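PDB 3W5M: alpha-L-rhamnosidase from Streptomyces avermitilis, which hydrolyses terminal non-reducing alpha-L-rhamnose residues from citrus flavonoids and gum arabic, and also binds L-rhamnose through a calcium-dependent carbohydrate-binding module. Local coordinates for residues V73-G77 with P78-P82; V473-V476 with D477-R481; N822-D826 with A827-A831. One frame throughout, in Å; residues are numbered along the deposited sequence.

Interaction 1 (V73-G77 with P78-P82); sequences VPYAG and PPLKP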
loop_
_atom_site.group_PDB
_atom_site.type_symbol
_atom_site.label_atom_id
_atom_site.label_comp_id
_atom_site.label_asym_id
_atom_site.label_seq_id
_atom_site.Cartn_x
_atom_site.Cartn_y
_atom_site.Cartn_z
ATOM N N VAL A 73 24.364 -10.035 -10.357
ATOM C CA VAL A 73 25.512 -10.906 -10.050
ATOM C C VAL A 73 25.854 -10.766 -8.570
ATOM O O VAL A 73 26.162 -9.656 -8.096
ATOM C CB VAL A 73 26.735 -10.560 -10.927
ATOM C CG1 VAL A 73 27.921 -11.472 -10.576
ATOM C CG2 VAL A 73 26.386 -10.634 -12.393
ATOM N N PRO A 74 25.775 -11.875 -7.796
ATOM C CA PRO A 74 26.006 -11.746 -6.349
ATOM C C PRO A 74 27.442 -11.477 -5.981
ATOM O O PRO A 74 28.377 -12.130 -6.495
ATOM C CB PRO A 74 25.574 -13.103 -5.764
ATOM C CG PRO A 74 25.402 -14.013 -6.923
ATOM C CD PRO A 74 25.332 -13.231 -8.190
ATOM N N TYR A 75 27.621 -10.503 -5.101
ATOM C CA TYR A 75 28.896 -10.338 -4.399
ATOM C C TYR A 75 29.389 -11.685 -3.889
ATOM O O TYR A 75 28.637 -12.412 -3.234
ATOM C CB TYR A 75 28.725 -9.386 -3.240
ATOM C CG TYR A 75 29.959 -9.276 -2.360
ATOM C CD1 TYR A 75 31.055 -8.510 -2.756
ATOM C CD2 TYR A 75 30.022 -9.945 -1.130
ATOM C CE1 TYR A 75 32.182 -8.410 -1.949
ATOM C CE2 TYR A 75 31.148 -9.858 -0.312
ATOM C CZ TYR A 75 32.222 -9.089 -0.721
ATOM O OH TYR A 75 33.330 -8.990 0.085
ATOM N N ALA A 76 30.641 -12.018 -4.181
ATOM C CA ALA A 76 31.183 -13.316 -3.713
ATOM C C ALA A 76 32.580 -13.190 -3.134
ATOM O O ALA A 76 33.403 -14.087 -3.263
ATOM C CB ALA A 76 31.127 -14.375 -4.820
ATOM N N GLY A 77 32.845 -12.073 -2.473
ATOM C CA GLY A 77 34.091 -11.907 -1.735
ATOM C C GLY A 77 33.951 -12.261 -0.263
ATOM O O GLY A 77 33.005 -12.936 0.121
ATOM N N PRO A 78 34.903 -11.794 0.567
ATOM C CA PRO A 78 34.936 -12.077 2.003
ATOM C C PRO A 78 33.710 -11.505 2.724
ATOM O O PRO A 78 33.117 -10.549 2.244
ATOM C CB PRO A 78 36.238 -11.408 2.462
ATOM C CG PRO A 78 37.094 -11.387 1.233
ATOM C CD PRO A 78 36.135 -11.117 0.114
ATOM N N PRO A 79 33.303 -12.112 3.858
ATOM C CA PRO A 79 32.081 -11.663 4.543
ATOM C C PRO A 79 32.072 -10.153 4.795
ATOM O O PRO A 79 33.061 -9.601 5.282
ATOM C CB PRO A 79 32.154 -12.408 5.869
ATOM C CG PRO A 79 32.883 -13.667 5.536
ATOM C CD PRO A 79 33.957 -13.223 4.588
ATOM N N LEU A 80 30.955 -9.496 4.478
ATOM C CA LEU A 80 30.814 -8.058 4.751
ATOM C C LEU A 80 30.599 -7.757 6.237
ATOM O O LEU A 80 29.985 -8.554 6.959
ATOM C CB LEU A 80 29.640 -7.481 3.938
ATOM C CG LEU A 80 29.662 -7.677 2.422
ATOM C CD1 LEU A 80 28.352 -7.153 1.825
ATOM C CD2 LEU A 80 30.850 -6.950 1.826
ATOM N N LYS A 81 31.114 -6.611 6.678
ATOM C CA LYS A 81 30.978 -6.123 8.042
ATOM C C LYS A 81 29.827 -5.111 8.092
ATOM O O LYS A 81 29.528 -4.454 7.061
ATOM C CB LYS A 81 32.255 -5.392 8.498
ATOM C CG LYS A 81 33.544 -6.207 8.517
ATOM C CD LYS A 81 34.656 -5.426 9.210
ATOM C CE LYS A 81 35.277 -4.326 8.354
ATOM N NZ LYS A 81 34.703 -2.958 8.576
ATOM N N PRO A 82 29.213 -4.949 9.278
ATOM C CA PRO A 82 28.157 -3.943 9.488
ATOM C C PRO A 82 28.683 -2.495 9.434
ATOM O O PRO A 82 29.874 -2.255 9.652
ATOM C CB PRO A 82 27.636 -4.244 10.894
ATOM C CG PRO A 82 28.180 -5.591 11.267
ATOM C CD PRO A 82 29.430 -5.782 10.475
#
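Strand 73-74 ends at Pro74, and the chain then bends through Gly77-Pro78, which sets the ring of Tyr75 against the backbone of Pro78. From Pro78 to Pro82 the backbone is extended in a polyproline-II-like conformation. This is the link between the two sheets of the fibronectin type III-like N-terminal domain: strand 73-74 lies in one sheet, and the strand it leads to, 85-94, in the other. Leu80 and Pro82 begin the Leu-x-Pro-x-Thr-x-Tyr sequence of a tyrosine corner, in which the hydroxyl of Tyr86 is hydrogen-bonded to Lys81 N.

Tyr75 turns its CG away from its own backbone N (chi1 173°), which lays the ring under the bend, with Gly77 N 3.4 Å above its plane, over the centre. The ring also meets Trp60 edge-to-face. On the far side of the bend, the CD2 methyl of Leu80 approaches Tyr75 CZ obliquely at 3.6 Å, and the same leucine rests on Pro25. The phenol closes the turn: Tyr75 OH donates to Pro78 O at 2.7 Å, the oxygen lying at the ring edge and taking the bond in its carbonyl plane, on a lone pair.

Interaction 2 (V473-V476 with D477-R481); sequences VAQV and DGPVR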
loop_
_atom_site.group_PDB
_atom_site.type_symbol
_atom_site.label_atom_id
_atom_site.label_comp_id
_atom_site.label_asym_id
_atom_site.label_seq_id
_atom_site.Cartn_x
_atom_site.Cartn_y
_atom_site.Cartn_z
ATOM N N VAL A 473 15.038 -5.831 10.539
ATOM C CA VAL A 473 15.713 -6.003 9.251
ATOM C C VAL A 473 15.714 -4.696 8.471
ATOM O O VAL A 473 14.759 -3.942 8.586
ATOM C CB VAL A 473 15.035 -7.123 8.397
ATOM C CG1 VAL A 473 15.139 -8.461 9.128
ATOM C CG2 VAL A 473 13.569 -6.800 8.140
ATOM N N ALA A 474 16.783 -4.422 7.717
ATOM C CA ALA A 474 16.866 -3.173 6.922
ATOM C C ALA A 474 15.731 -3.204 5.909
ATOM O O ALA A 474 15.456 -4.272 5.316
ATOM C CB ALA A 474 18.202 -3.066 6.190
ATOM N N GLN A 475 15.049 -2.074 5.736
ATOM C CA GLN A 475 13.870 -2.044 4.864
ATOM C C GLN A 475 14.222 -2.522 3.456
ATOM O O GLN A 475 15.182 -2.048 2.840
ATOM C CB GLN A 475 13.271 -0.632 4.812
ATOM C CG GLN A 475 12.037 -0.563 3.932
ATOM C CD GLN A 475 11.160 0.620 4.243
ATOM O OE1 GLN A 475 11.575 1.561 4.951
ATOM N NE2 GLN A 475 9.925 0.586 3.731
ATOM N N VAL A 476 13.434 -3.469 2.952
ATOM C CA VAL A 476 13.695 -4.063 1.654
ATOM C C VAL A 476 13.063 -3.253 0.507
ATOM O O VAL A 476 13.707 -3.023 -0.526
ATOM C CB VAL A 476 13.152 -5.516 1.611
ATOM C CG1 VAL A 476 13.265 -6.075 0.185
ATOM C CG2 VAL A 476 13.877 -6.368 2.659
ATOM N N ASP A 477 11.796 -2.878 0.647
ATOM C CA ASP A 477 11.123 -2.075 -0.383
ATOM C C ASP A 477 11.583 -0.607 -0.308
ATOM O O ASP A 477 12.199 -0.209 0.683
ATOM C CB ASP A 477 9.591 -2.185 -0.217
ATOM C CG ASP A 477 9.092 -1.871 1.225
ATOM O OD1 ASP A 477 9.752 -2.135 2.287
ATOM O OD2 ASP A 477 7.951 -1.372 1.294
ATOM N N GLY A 478 11.317 0.178 -1.364
ATOM C CA GLY A 478 11.521 1.642 -1.301
ATOM C C GLY A 478 10.578 2.269 -0.316
ATOM O O GLY A 478 9.380 2.066 -0.406
ATOM N N PRO A 479 11.111 3.052 0.633
ATOM C CA PRO A 479 10.309 3.799 1.572
ATOM C C PRO A 479 9.271 4.645 0.841
ATOM O O PRO A 479 9.497 5.081 -0.290
ATOM C CB PRO A 479 11.341 4.711 2.228
ATOM C CG PRO A 479 12.601 3.893 2.222
ATOM C CD PRO A 479 12.560 3.263 0.853
ATOM N N VAL A 480 8.110 4.812 1.442
ATOM C CA VAL A 480 7.075 5.645 0.857
ATOM C C VAL A 480 7.600 7.088 0.897
ATOM O O VAL A 480 8.102 7.525 1.927
ATOM C CB VAL A 480 5.784 5.544 1.694
ATOM C CG1 VAL A 480 4.765 6.615 1.281
ATOM C CG2 VAL A 480 5.163 4.142 1.550
ATOM N N ARG A 481 7.518 7.788 -0.237
ATOM C CA ARG A 481 7.951 9.202 -0.269
ATOM C C ARG A 481 6.985 9.978 -1.141
ATOM O O ARG A 481 6.246 9.383 -1.909
ATOM C CB ARG A 481 9.393 9.359 -0.820
ATOM C CG ARG A 481 10.448 8.658 0.041
ATOM C CD ARG A 481 11.818 8.729 -0.609
ATOM N NE ARG A 481 12.724 8.011 0.259
ATOM C CZ ARG A 481 13.828 7.405 -0.122
ATOM N NH1 ARG A 481 14.218 7.432 -1.387
ATOM N NH2 ARG A 481 14.536 6.770 0.790
#
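Gln475 and Asp477 meet through contrasting first torsions. In Gln475, CG stands opposite the backbone N (chi1 -179°) and the rest of the chain runs on extended, carrying the amide forward past the turn. Asp477 instead tucks CG between its backbone N and carbonyl carbon (chi1 52°), which folds the carboxylate back toward the glutamine. Gln475 NE2 then donates to Asp477 OD1 at 3.1 Å. The oxygen lies almost in the plane of the amide, yet it is approached from well above the plane of its own carboxylate, and the two planes are turned 53° against each other. The aliphatic part of the glutamine is drawn in as well, with Gln475 CG 3.2 Å from Asp477 OD1.

Between them Val476 makes the bend, the one residue of the three with a helical backbone conformation. The loop it forms joins strand 471-474, at the border of a jelly-roll-like sheet, to strand 480-493 in the large sheet of the following beta-sandwich. Neither polar side chain depends on the other alone. Asp477 OD1 also accepts a hydrogen bond from Gln355 NE2, so two amides grip one buried carboxylate oxygen, while Gln475 OE1 is bonded to Gln357 NE2; both outside partners come from neighbouring strand 353-360. The backbone N of Asp477, by contrast, is buried without a hydrogen-bonding partner.

Beyond Gly478 the ring of Pro479 crosses the end of the glutamine obliquely, its CG 3.7 Å from Gln475 OE1. A bound Tris molecule, probably from the crystallisation liquor, lies about 3 Å from the Pro479 side chain. Helix 658-671 of the catalytic barrel reaches the loop through Phe660, which touches Asp477, and Lys663, which touches both Val476 and Asp477.

Interaction 3 (N822-D826 with A827-A831); sequences NLVPD and ALRKA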
loop_
_atom_site.group_PDB
_atom_site.type_symbol
_atom_site.label_atom_id
_atom_site.label_comp_id
_atom_site.label_asym_id
_atom_site.label_seq_id
_atom_site.Cartn_x
_atom_site.Cartn_y
_atom_site.Cartn_z
ATOM N N ASN A 822 -3.211 -23.737 -20.688
ATOM C CA ASN A 822 -2.919 -24.898 -21.545
ATOM C C ASN A 822 -3.613 -26.143 -21.040
ATOM O O ASN A 822 -3.015 -27.229 -20.965
ATOM C CB ASN A 822 -1.396 -25.071 -21.722
ATOM C CG ASN A 822 -0.748 -23.825 -22.309
ATOM O OD1 ASN A 822 -1.212 -23.302 -23.315
ATOM N ND2 ASN A 822 0.306 -23.320 -21.660
ATOM N N LEU A 823 -4.901 -25.972 -20.701
ATOM C CA LEU A 823 -5.696 -27.044 -20.144
ATOM C C LEU A 823 -6.591 -27.729 -21.190
ATOM O O LEU A 823 -6.903 -28.889 -21.013
ATOM C CB LEU A 823 -6.498 -26.583 -18.931
ATOM C CG LEU A 823 -5.594 -26.084 -17.776
ATOM C CD1 LEU A 823 -6.416 -25.448 -16.672
ATOM C CD2 LEU A 823 -4.714 -27.177 -17.184
ATOM N N VAL A 824 -6.951 -27.025 -22.264
ATOM C CA VAL A 824 -7.762 -27.606 -23.348
ATOM C C VAL A 824 -6.872 -28.604 -24.109
ATOM O O VAL A 824 -5.760 -28.263 -24.475
ATOM C CB VAL A 824 -8.227 -26.523 -24.354
ATOM C CG1 VAL A 824 -9.149 -27.117 -25.401
ATOM C CG2 VAL A 824 -8.940 -25.374 -23.661
ATOM N N PRO A 825 -7.364 -29.829 -24.382
ATOM C CA PRO A 825 -6.558 -30.666 -25.297
ATOM C C PRO A 825 -6.248 -29.908 -26.601
ATOM O O PRO A 825 -7.097 -29.157 -27.095
ATOM C CB PRO A 825 -7.451 -31.883 -25.560
ATOM C CG PRO A 825 -8.488 -31.871 -24.475
ATOM C CD PRO A 825 -8.666 -30.435 -24.053
ATOM N N ASP A 826 -5.048 -30.092 -27.159
ATOM C CA ASP A 826 -4.632 -29.298 -28.315
ATOM C C ASP A 826 -5.553 -29.428 -29.502
ATOM O O ASP A 826 -5.748 -28.470 -30.223
ATOM C CB ASP A 826 -3.198 -29.593 -28.717
ATOM C CG ASP A 826 -2.222 -28.977 -27.752
ATOM O OD1 ASP A 826 -1.958 -29.632 -26.732
ATOM O OD2 ASP A 826 -1.781 -27.814 -27.983
ATOM N N ALA A 827 -6.120 -30.622 -29.677
ATOM C CA ALA A 827 -7.076 -30.895 -30.757
ATOM C C ALA A 827 -8.299 -30.006 -30.666
ATOM O O ALA A 827 -8.979 -29.795 -31.668
ATOM C CB ALA A 827 -7.514 -32.359 -30.724
ATOM N N LEU A 828 -8.555 -29.457 -29.476
ATOM C CA LEU A 828 -9.792 -28.717 -29.218
ATOM C C LEU A 828 -9.582 -27.235 -28.930
ATOM O O LEU A 828 -10.527 -26.553 -28.590
ATOM C CB LEU A 828 -10.532 -29.371 -28.043
ATOM C CG LEU A 828 -11.245 -30.675 -28.402
ATOM C CD1 LEU A 828 -11.644 -31.448 -27.153
ATOM C CD2 LEU A 828 -12.448 -30.362 -29.297
ATOM N N ARG A 829 -8.355 -26.742 -29.057
ATOM C CA ARG A 829 -8.093 -25.316 -28.822
ATOM C C ARG A 829 -8.824 -24.408 -29.799
ATOM O O ARG A 829 -9.410 -23.403 -29.399
ATOM C CB ARG A 829 -6.591 -25.025 -28.806
ATOM C CG ARG A 829 -5.914 -25.537 -27.542
ATOM C CD ARG A 829 -4.427 -25.175 -27.523
ATOM N NE ARG A 829 -4.202 -23.727 -27.555
ATOM C CZ ARG A 829 -4.114 -22.962 -26.466
ATOM N NH1 ARG A 829 -4.237 -23.507 -25.265
ATOM N NH2 ARG A 829 -3.913 -21.658 -26.590
ATOM N N LYS A 830 -8.807 -24.765 -31.078
ATOM C CA LYS A 830 -9.539 -24.024 -32.093
ATOM C C LYS A 830 -11.018 -23.894 -31.713
ATOM O O LYS A 830 -11.559 -22.790 -31.746
ATOM C CB LYS A 830 -9.398 -24.697 -33.456
ATOM C CG LYS A 830 -9.936 -23.877 -34.623
ATOM C CD LYS A 830 -9.519 -24.502 -35.947
ATOM C CE LYS A 830 -9.919 -23.617 -37.113
ATOM N NZ LYS A 830 -11.403 -23.537 -37.256
ATOM N N ALA A 831 -11.647 -25.022 -31.363
ATOM C CA ALA A 831 -13.063 -25.057 -30.973
ATOM C C ALA A 831 -13.335 -24.203 -29.737
ATOM O O ALA A 831 -14.314 -23.434 -29.713
ATOM C CB ALA A 831 -13.535 -26.490 -30.735
HETATM O O HOH W 1 -4.446 -26.040 -24.251
HETATM O O HOH W 2 -7.013 -26.850 -32.110
#
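The guanidinium of Arg829 has a water at its edge, in its plane, and the amide oxygen of Asn822 to one side at an oblique angle. Arg829 NH1 donates to this water at 2.7 Å, and the water in turn donates a hydrogen bond to Val824 O at 2.6 Å. Asn822 OD1 is more distant, 3.6 Å from Arg829 NH1, with the amide plane inclined 48° to the guanidinium. NH1 has a direct protein acceptor too, Leu819 O at the end of the preceding helix. A bend in the arginine chain at chi3 (61°) brings the charged group back over the loop.

Asp826 runs alongside the arginine and points the same way, its OD2 3.8 Å from Arg829 CD. The opposite charges, though not in contact, may favour this alignment. Beneath them the backbone makes a type I turn, in which Leu828 N donates to Pro825 O at 2.8 Å. A weak bond from Arg829 N to Asp826 O (3.3 Å) follows, and a second water bridges Asp826 O and Lys830 N. Val824 CG1 packs against Leu828 CB at 3.7 Å.

The segment is a helix-to-helix connection in the (alpha/alpha)6-barrel. Asn822, with positive phi, is the C-prime residue of the Schellman motif that ends helix 812-820, and the turn leads into helix 829-842. Val824 lies against Thr818 and Leu819 of the first helix, Leu823 fits between helices 756-777 and 783-800, and Pro825 touches Gln797 of the latter.

In the fold
Followed from the N terminus, the three contacts come in series; none nests within or crosses another, and each closes a short local turn. Interaction 1 shapes the link between the two sheets of the N-terminal fibronectin-like domain. Some 390 residues later, beyond the rhamnose-binding module, interaction 2 bends the chain from one beta domain into the next, where the catalytic barrel also reaches it. Interaction 3 turns the chain between two successive helices of that barrel, at the surface. The centres of interactions 1 and 2 are about 21 Å apart, whereas interaction 3 lies about 50 Å from the first and 45 Å from the second.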